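Long-range contact in uncharacterized protein (Bacteroides ovatus, PDB 4ID2), which is of unknown function but belongs to the DUF4738 family and adopts a beta-barrel-like fold: residues A[60-73]-A[102-114]. Residues are numbered along the deposited sequence; the frame is centred on the assembly and turned at random.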
ATOM      1  N   VAL A  60      11.191 -21.231  10.521  1.00 67.68           N
ATOM      2  CA  VAL A  60      10.206 -20.200  10.834  1.00 67.73           C
ATOM      3  C   VAL A  60       9.007 -20.879  11.478  1.00 75.35           C
ATOM      4  O   VAL A  60       8.422 -21.776  10.877  1.00 73.46           O
ATOM      5  CB  VAL A  60       9.819 -19.409   9.566  1.00 68.01           C
ATOM      6  CG1 VAL A  60       8.854 -18.274   9.896  1.00 67.62           C
ATOM      7  CG2 VAL A  60      11.067 -18.869   8.884  1.00 66.02           C
ATOM      8  N   THR A  61       8.666 -20.472  12.708  1.00 77.42           N
ATOM      9  CA  THR A  61       7.547 -21.034  13.459  1.00 81.25           C
ATOM     10  C   THR A  61       6.449 -19.954  13.521  1.00 87.79           C
ATOM     11  O   THR A  61       6.734 -18.802  13.855  1.00 87.69           O
ATOM     12  CB  THR A  61       8.032 -21.564  14.829  1.00 94.49           C
ATOM     13  OG1 THR A  61       7.058 -22.470  15.348  1.00 98.28           O
ATOM     14  CG2 THR A  61       8.339 -20.460  15.854  1.00 94.93           C
ATOM     15  N   ASN A  62       5.211 -20.318  13.134  1.00 85.85           N
ATOM     16  CA  ASN A  62       4.070 -19.391  13.127  1.00 86.10           C
ATOM     17  C   ASN A  62       3.346 -19.427  14.493  1.00 94.64           C
ATOM     18  O   ASN A  62       3.783 -20.138  15.402  1.00 96.62           O
ATOM     19  CB  ASN A  62       3.107 -19.712  11.962  1.00 84.90           C
ATOM     20  CG  ASN A  62       2.383 -21.040  12.043  1.00112.69           C
ATOM     21  OD1 ASN A  62       2.775 -21.957  12.774  1.00110.18           O
ATOM     22  ND2 ASN A  62       1.332 -21.189  11.253  1.00104.73           N
ATOM     23  N   GLU A  63       2.265 -18.633  14.640  1.00 92.42           N
ATOM     24  CA  GLU A  63       1.484 -18.568  15.887  1.00 96.19           C
ATOM     25  C   GLU A  63       0.819 -19.916  16.216  1.00102.83           C
ATOM     26  O   GLU A  63       0.720 -20.268  17.391  1.00106.24           O
ATOM     27  CB  GLU A  63       0.410 -17.467  15.813  1.00 97.58           C
ATOM     28  N   LEU A  64       0.378 -20.668  15.183  1.00 97.47           N
ATOM     29  CA  LEU A  64      -0.272 -21.978  15.360  1.00 99.24           C
ATOM     30  C   LEU A  64       0.676 -23.050  15.943  1.00103.83           C
ATOM     31  O   LEU A  64       0.213 -23.933  16.667  1.00106.57           O
ATOM     32  CB  LEU A  64      -0.844 -22.487  14.024  1.00 97.01           C
ATOM     33  N   GLY A  65       1.970 -22.965  15.622  1.00 97.55           N
ATOM     34  CA  GLY A  65       2.984 -23.908  16.084  1.00 98.30           C
ATOM     35  C   GLY A  65       3.618 -24.755  14.994  1.00 98.36           C
ATOM     36  O   GLY A  65       4.499 -25.565  15.295  1.00 99.07           O
ATOM     37  N   ASP A  66       3.187 -24.588  13.718  1.00 90.56           N
ATOM     38  CA  ASP A  66       3.747 -25.344  12.591  1.00 87.74           C
ATOM     39  C   ASP A  66       5.092 -24.748  12.180  1.00 86.93           C
ATOM     40  O   ASP A  66       5.162 -23.550  11.903  1.00 84.81           O
ATOM     41  CB  ASP A  66       2.785 -25.338  11.383  1.00 87.65           C
ATOM     42  CG  ASP A  66       1.450 -26.024  11.605  1.00101.70           C
ATOM     43  OD1 ASP A  66       1.381 -26.929  12.471  1.00105.49           O
ATOM     44  OD2 ASP A  66       0.485 -25.689  10.882  1.00106.98           O
ATOM     45  N   THR A  67       6.152 -25.572  12.131  1.00 81.84           N
ATOM     46  CA  THR A  67       7.491 -25.120  11.753  1.00 78.90           C
ATOM     47  C   THR A  67       7.689 -25.257  10.238  1.00 76.73           C
ATOM     48  O   THR A  67       7.420 -26.318   9.677  1.00 76.51           O
ATOM     49  CB  THR A  67       8.557 -25.897  12.536  1.00 93.46           C
ATOM     50  OG1 THR A  67       8.221 -27.286  12.559  1.00100.06           O
ATOM     51  CG2 THR A  67       8.695 -25.400  13.962  1.00 94.98           C
ATOM     52  N   TYR A  68       8.164 -24.185   9.588  1.00 68.37           N
ATOM     53  CA  TYR A  68       8.414 -24.146   8.148  1.00 64.43           C
ATOM     54  C   TYR A  68       9.904 -23.969   7.860  1.00 65.94           C
ATOM     55  O   TYR A  68      10.551 -23.151   8.516  1.00 65.64           O
ATOM     56  CB  TYR A  68       7.626 -22.987   7.508  1.00 62.87           C
ATOM     57  CG  TYR A  68       6.127 -23.121   7.656  1.00 65.50           C
ATOM     58  CD1 TYR A  68       5.481 -22.705   8.816  1.00 69.69           C
ATOM     59  CD2 TYR A  68       5.353 -23.666   6.640  1.00 65.30           C
ATOM     60  CE1 TYR A  68       4.101 -22.837   8.963  1.00 71.97           C
ATOM     61  CE2 TYR A  68       3.970 -23.790   6.769  1.00 67.44           C
ATOM     62  CZ  TYR A  68       3.345 -23.375   7.936  1.00 78.38           C
ATOM     63  OH  TYR A  68       1.980 -23.492   8.102  1.00 82.40           O
ATOM     64  N   VAL A  69      10.450 -24.715   6.878  1.00 60.42           N
ATOM     65  CA  VAL A  69      11.848 -24.552   6.463  1.00 58.89           C
ATOM     66  C   VAL A  69      11.881 -23.388   5.454  1.00 57.64           C
ATOM     67  O   VAL A  69      10.990 -23.275   4.600  1.00 55.22           O
ATOM     68  CB  VAL A  69      12.490 -25.854   5.911  1.00 64.60           C
ATOM     69  CG1 VAL A  69      12.024 -26.167   4.506  1.00 62.88           C
ATOM     70  CG2 VAL A  69      14.008 -25.768   5.929  1.00 65.08           C
ATOM     71  N   ASP A  70      12.876 -22.503   5.586  1.00 51.40           N
ATOM     72  CA  ASP A  70      13.010 -21.334   4.717  1.00 47.33           C
ATOM     73  C   ASP A  70      13.664 -21.734   3.382  1.00 48.69           C
ATOM     74  O   ASP A  70      14.195 -22.843   3.259  1.00 48.78           O
ATOM     75  CB  ASP A  70      13.827 -20.250   5.431  1.00 48.57           C
ATOM     76  CG  ASP A  70      13.637 -18.837   4.913  1.00 52.85           C
ATOM     77  OD1 ASP A  70      12.947 -18.663   3.877  1.00 50.73           O
ATOM     78  OD2 ASP A  70      14.196 -17.912   5.518  1.00 59.00           O
ATOM     79  N   ASN A  71      13.613 -20.837   2.381  1.00 42.15           N
ATOM     80  CA  ASN A  71      14.160 -21.110   1.055  1.00 40.63           C
ATOM     81  C   ASN A  71      15.352 -20.246   0.696  1.00 42.34           C
ATOM     82  O   ASN A  71      15.539 -19.161   1.246  1.00 41.76           O
ATOM     83  CB  ASN A  71      13.078 -20.866  -0.013  1.00 38.93           C
ATOM     84  CG  ASN A  71      11.808 -21.641   0.219  1.00 59.26           C
ATOM     85  OD1 ASN A  71      11.761 -22.858   0.030  1.00 49.41           O
ATOM     86  ND2 ASN A  71      10.746 -20.966   0.638  1.00 49.13           N
ATOM     87  N   LYS A  72      16.119 -20.726  -0.290  1.00 37.88           N
ATOM     88  CA  LYS A  72      17.195 -19.989  -0.941  1.00 37.15           C
ATOM     89  C   LYS A  72      16.769 -19.826  -2.393  1.00 42.40           C
ATOM     90  O   LYS A  72      16.048 -20.688  -2.902  1.00 41.03           O
ATOM     91  CB  LYS A  72      18.566 -20.683  -0.818  1.00 40.35           C
ATOM     92  CG  LYS A  72      18.712 -22.007  -1.563  1.00 50.08           C
ATOM     93  CD  LYS A  72      20.099 -22.617  -1.329  1.00 55.96           C
ATOM     94  CE  LYS A  72      20.262 -23.928  -2.052  1.00 68.93           C
ATOM     95  NZ  LYS A  72      21.633 -24.475  -1.902  1.00 84.49           N
ATOM     96  N   ILE A  73      17.181 -18.737  -3.056  1.00 39.28           N
ATOM     97  CA  ILE A  73      16.853 -18.523  -4.458  1.00 38.32           C
ATOM     98  C   ILE A  73      18.136 -18.235  -5.213  1.00 41.54           C
ATOM     99  O   ILE A  73      18.766 -17.221  -4.947  1.00 40.47           O
ATOM    100  CB  ILE A  73      15.788 -17.408  -4.663  1.00 40.73           C
ATOM    101  CG1 ILE A  73      14.421 -17.884  -4.121  1.00 41.25           C
ATOM    102  CG2 ILE A  73      15.665 -17.076  -6.149  1.00 40.17           C
ATOM    103  CD1 ILE A  73      13.299 -16.924  -4.202  1.00 43.14           C
ATOM    104  N   PHE A 102       9.912  -8.649  11.597  1.00 71.78           N
ATOM    105  CA  PHE A 102       9.134  -9.124  10.451  1.00 68.43           C
ATOM    106  C   PHE A 102       9.935 -10.113   9.603  1.00 69.39           C
ATOM    107  O   PHE A 102       9.373 -11.086   9.101  1.00 68.36           O
ATOM    108  CB  PHE A 102       8.686  -7.943   9.573  1.00 68.81           C
ATOM    109  N   LEU A 103      11.244  -9.869   9.450  1.00 64.22           N
ATOM    110  CA  LEU A 103      12.102 -10.720   8.630  1.00 61.96           C
ATOM    111  C   LEU A 103      12.283 -12.113   9.246  1.00 66.76           C
ATOM    112  O   LEU A 103      12.214 -13.099   8.516  1.00 64.68           O
ATOM    113  CB  LEU A 103      13.469 -10.056   8.404  1.00 61.78           C
ATOM    114  CG  LEU A 103      14.279 -10.546   7.212  1.00 64.19           C
ATOM    115  CD1 LEU A 103      13.527 -10.344   5.900  1.00 61.95           C
ATOM    116  CD2 LEU A 103      15.599  -9.825   7.153  1.00 66.05           C
ATOM    117  N   SER A 104      12.462 -12.207  10.578  1.00 65.51           N
ATOM    118  CA  SER A 104      12.621 -13.501  11.258  1.00 66.42           C
ATOM    119  C   SER A 104      11.355 -14.378  11.142  1.00 69.64           C
ATOM    120  O   SER A 104      11.479 -15.590  10.988  1.00 69.18           O
ATOM    121  CB  SER A 104      12.969 -13.294  12.730  1.00 72.52           C
ATOM    122  OG  SER A 104      11.994 -12.498  13.385  1.00 82.56           O
ATOM    123  N   LYS A 105      10.151 -13.765  11.183  1.00 65.71           N
ATOM    124  CA  LYS A 105       8.874 -14.490  11.084  1.00 65.30           C
ATOM    125  C   LYS A 105       8.438 -14.805   9.623  1.00 65.02           C
ATOM    126  O   LYS A 105       7.392 -15.432   9.451  1.00 64.48           O
ATOM    127  CB  LYS A 105       7.750 -13.676  11.758  1.00 69.64           C
ATOM    128  CG  LYS A 105       7.943 -13.420  13.248  1.00 89.37           C
ATOM    129  CD  LYS A 105       6.853 -12.488  13.777  1.00102.01           C
ATOM    130  CE  LYS A 105       7.028 -12.132  15.232  1.00113.83           C
ATOM    131  NZ  LYS A 105       5.941 -11.240  15.717  1.00121.84           N
ATOM    132  N   SER A 106       9.204 -14.390   8.583  1.00 58.67           N
ATOM    133  CA  SER A 106       8.828 -14.593   7.170  1.00 55.79           C
ATOM    134  C   SER A 106       9.733 -15.598   6.443  1.00 58.48           C
ATOM    135  O   SER A 106      10.791 -15.935   6.958  1.00 58.73           O
ATOM    136  CB  SER A 106       8.879 -13.262   6.423  1.00 56.85           C
ATOM    137  OG  SER A 106      10.202 -12.864   6.102  1.00 62.80           O
ATOM    138  N   ILE A 107       9.333 -16.039   5.226  1.00 53.50           N
ATOM    139  CA  ILE A 107      10.144 -16.953   4.406  1.00 52.60           C
ATOM    140  C   ILE A 107      10.317 -16.376   2.996  1.00 52.78           C
ATOM    141  O   ILE A 107       9.374 -15.794   2.463  1.00 51.00           O
ATOM    142  CB  ILE A 107       9.576 -18.404   4.354  1.00 56.73           C
ATOM    143  CG1 ILE A 107       8.137 -18.453   3.848  1.00 56.91           C
ATOM    144  CG2 ILE A 107       9.701 -19.073   5.722  1.00 60.41           C
ATOM    145  CD1 ILE A 107       7.647 -19.855   3.533  1.00 70.15           C
ATOM    146  N   LEU A 108      11.517 -16.549   2.387  1.00 47.98           N
ATOM    147  CA  LEU A 108      11.770 -16.066   1.030  1.00 45.57           C
ATOM    148  C   LEU A 108      10.857 -16.833   0.084  1.00 49.31           C
ATOM    149  O   LEU A 108      10.923 -18.057   0.030  1.00 50.88           O
ATOM    150  CB  LEU A 108      13.254 -16.232   0.639  1.00 45.13           C
ATOM    151  CG  LEU A 108      13.642 -15.693  -0.749  1.00 48.07           C
ATOM    152  CD1 LEU A 108      13.374 -14.194  -0.864  1.00 47.68           C
ATOM    153  CD2 LEU A 108      15.090 -15.982  -1.071  1.00 47.87           C
ATOM    154  N   GLU A 109       9.964 -16.127  -0.600  1.00 45.14           N
ATOM    155  CA  GLU A 109       8.960 -16.733  -1.464  1.00 44.28           C
ATOM    156  C   GLU A 109       9.378 -16.760  -2.916  1.00 44.97           C
ATOM    157  O   GLU A 109       9.111 -17.749  -3.587  1.00 44.77           O
ATOM    158  CB  GLU A 109       7.634 -15.955  -1.347  1.00 45.81           C
ATOM    159  CG  GLU A 109       6.440 -16.655  -1.991  1.00 59.49           C
ATOM    160  CD  GLU A 109       5.146 -15.864  -2.017  1.00 96.30           C
ATOM    161  OE1 GLU A 109       5.202 -14.617  -2.121  1.00 98.34           O
ATOM    162  OE2 GLU A 109       4.068 -16.502  -1.993  1.00 98.97           O
ATOM    163  N   GLY A 110       9.884 -15.651  -3.430  1.00 39.80           N
ATOM    164  CA  GLY A 110      10.202 -15.587  -4.846  1.00 39.11           C
ATOM    165  C   GLY A 110      10.973 -14.362  -5.282  1.00 42.12           C
ATOM    166  O   GLY A 110      10.966 -13.333  -4.603  1.00 39.82           O
ATOM    167  N   ILE A 111      11.674 -14.501  -6.421  1.00 38.80           N
ATOM    168  CA  ILE A 111      12.419 -13.438  -7.104  1.00 37.93           C
ATOM    169  C   ILE A 111      12.042 -13.613  -8.571  1.00 43.65           C
ATOM    170  O   ILE A 111      12.210 -14.707  -9.116  1.00 44.53           O
ATOM    171  CB  ILE A 111      13.950 -13.470  -6.819  1.00 40.65           C
ATOM    172  CG1 ILE A 111      14.233 -13.124  -5.327  1.00 40.58           C
ATOM    173  CG2 ILE A 111      14.674 -12.486  -7.743  1.00 41.26           C
ATOM    174  CD1 ILE A 111      15.670 -13.398  -4.811  1.00 41.57           C
ATOM    175  N   VAL A 112      11.460 -12.569  -9.166  1.00 39.49           N
ATOM    176  CA  VAL A 112      10.832 -12.605 -10.483  1.00 39.36           C
ATOM    177  C   VAL A 112      11.313 -11.474 -11.387  1.00 41.31           C
ATOM    178  O   VAL A 112      11.177 -10.328 -10.978  1.00 40.78           O
ATOM    179  CB  VAL A 112       9.300 -12.441 -10.189  1.00 43.49           C
ATOM    180  CG1 VAL A 112       8.498 -12.081 -11.438  1.00 43.53           C
ATOM    181  CG2 VAL A 112       8.731 -13.673  -9.489  1.00 43.47           C
ATOM    182  N   TYR A 113      11.738 -11.759 -12.651  1.00 37.85           N
ATOM    183  CA  TYR A 113      12.065 -10.681 -13.591  1.00 37.96           C
ATOM    184  C   TYR A 113      10.834  -9.786 -13.706  1.00 43.28           C
ATOM    185  O   TYR A 113       9.735 -10.304 -13.923  1.00 42.41           O
ATOM    186  CB  TYR A 113      12.461 -11.239 -14.978  1.00 38.91           C
ATOM    187  CG  TYR A 113      12.551 -10.163 -16.042  1.00 39.50           C
ATOM    188  CD1 TYR A 113      13.651  -9.317 -16.114  1.00 41.43           C
ATOM    189  CD2 TYR A 113      11.493  -9.928 -16.913  1.00 40.02           C
ATOM    190  CE1 TYR A 113      13.718  -8.296 -17.058  1.00 42.58           C
ATOM    191  CE2 TYR A 113      11.543  -8.900 -17.853  1.00 41.47           C
ATOM    192  CZ  TYR A 113      12.660  -8.087 -17.923  1.00 47.70           C
ATOM    193  OH  TYR A 113      12.757  -7.074 -18.847  1.00 50.11           O
ATOM    194  N   ASP A 114      11.002  -8.474 -13.518  1.00 41.08           N
ATOM    195  CA  ASP A 114       9.896  -7.533 -13.578  1.00 41.47           C
ATOM    196  C   ASP A 114      10.007  -6.665 -14.823  1.00 46.36           C
ATOM    197  O   ASP A 114       9.140  -6.732 -15.683  1.00 47.04           O
ATOM    198  CB  ASP A 114       9.841  -6.670 -12.304  1.00 43.54           C
ATOM    199  CG  ASP A 114       8.634  -5.756 -12.266  1.00 59.14           C
ATOM    200  OD1 ASP A 114       7.505  -6.270 -12.124  1.00 61.07           O
ATOM    201  OD2 ASP A 114       8.814  -4.533 -12.402  1.00 69.69           O
TER
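With CG turned anti to its backbone N (chi1 -159°), Asp70 swings its carboxylate across to the backbone at Ile107 and Leu108, while Asn71, its CG beside its own N (chi1 -55°), sends ND2 to the same strand. The two residues join strand 67-79 of the mixed sheet to strand 107-116, an outer strand of the antiparallel sheet within this chain, in a beta-barrel-like fold; the short segments 71-73 and 107-114 run 35° apart, and side chains make the bridging bonds. Asp70 OD1 takes Leu108 N on its syn lone pair at 3.0 Å and also accepts Asn71 N, which comes from above the carboxylate plane. Asn71 ND2 reaches Leu108 O at 3.0 Å, almost in line with that carbonyl, so both backbone polar groups of Leu108 are gripped from one neighbouring pair. An alanine in place of Asp70 is likely to leave both Leu108 N and Asn71 N without this acceptor, and the join between the strands with one side-chain bond fewer. Lys91 bonds Ser106 O close by and makes a long, weak ion pair with Asp70 OD2. Apolar contacts flank the polar pair: Val60 CG2 presses on Ile107 CG2 at 3.5 Å, and on the other side Ile73 CG1 lies 3.7 Å from Leu108 CD2. Glu109 and Gly110 form a classic beta bulge opposite Ser126, and Ile73 CD1 sits tightly on Gly110 CA, 3.4 Å away.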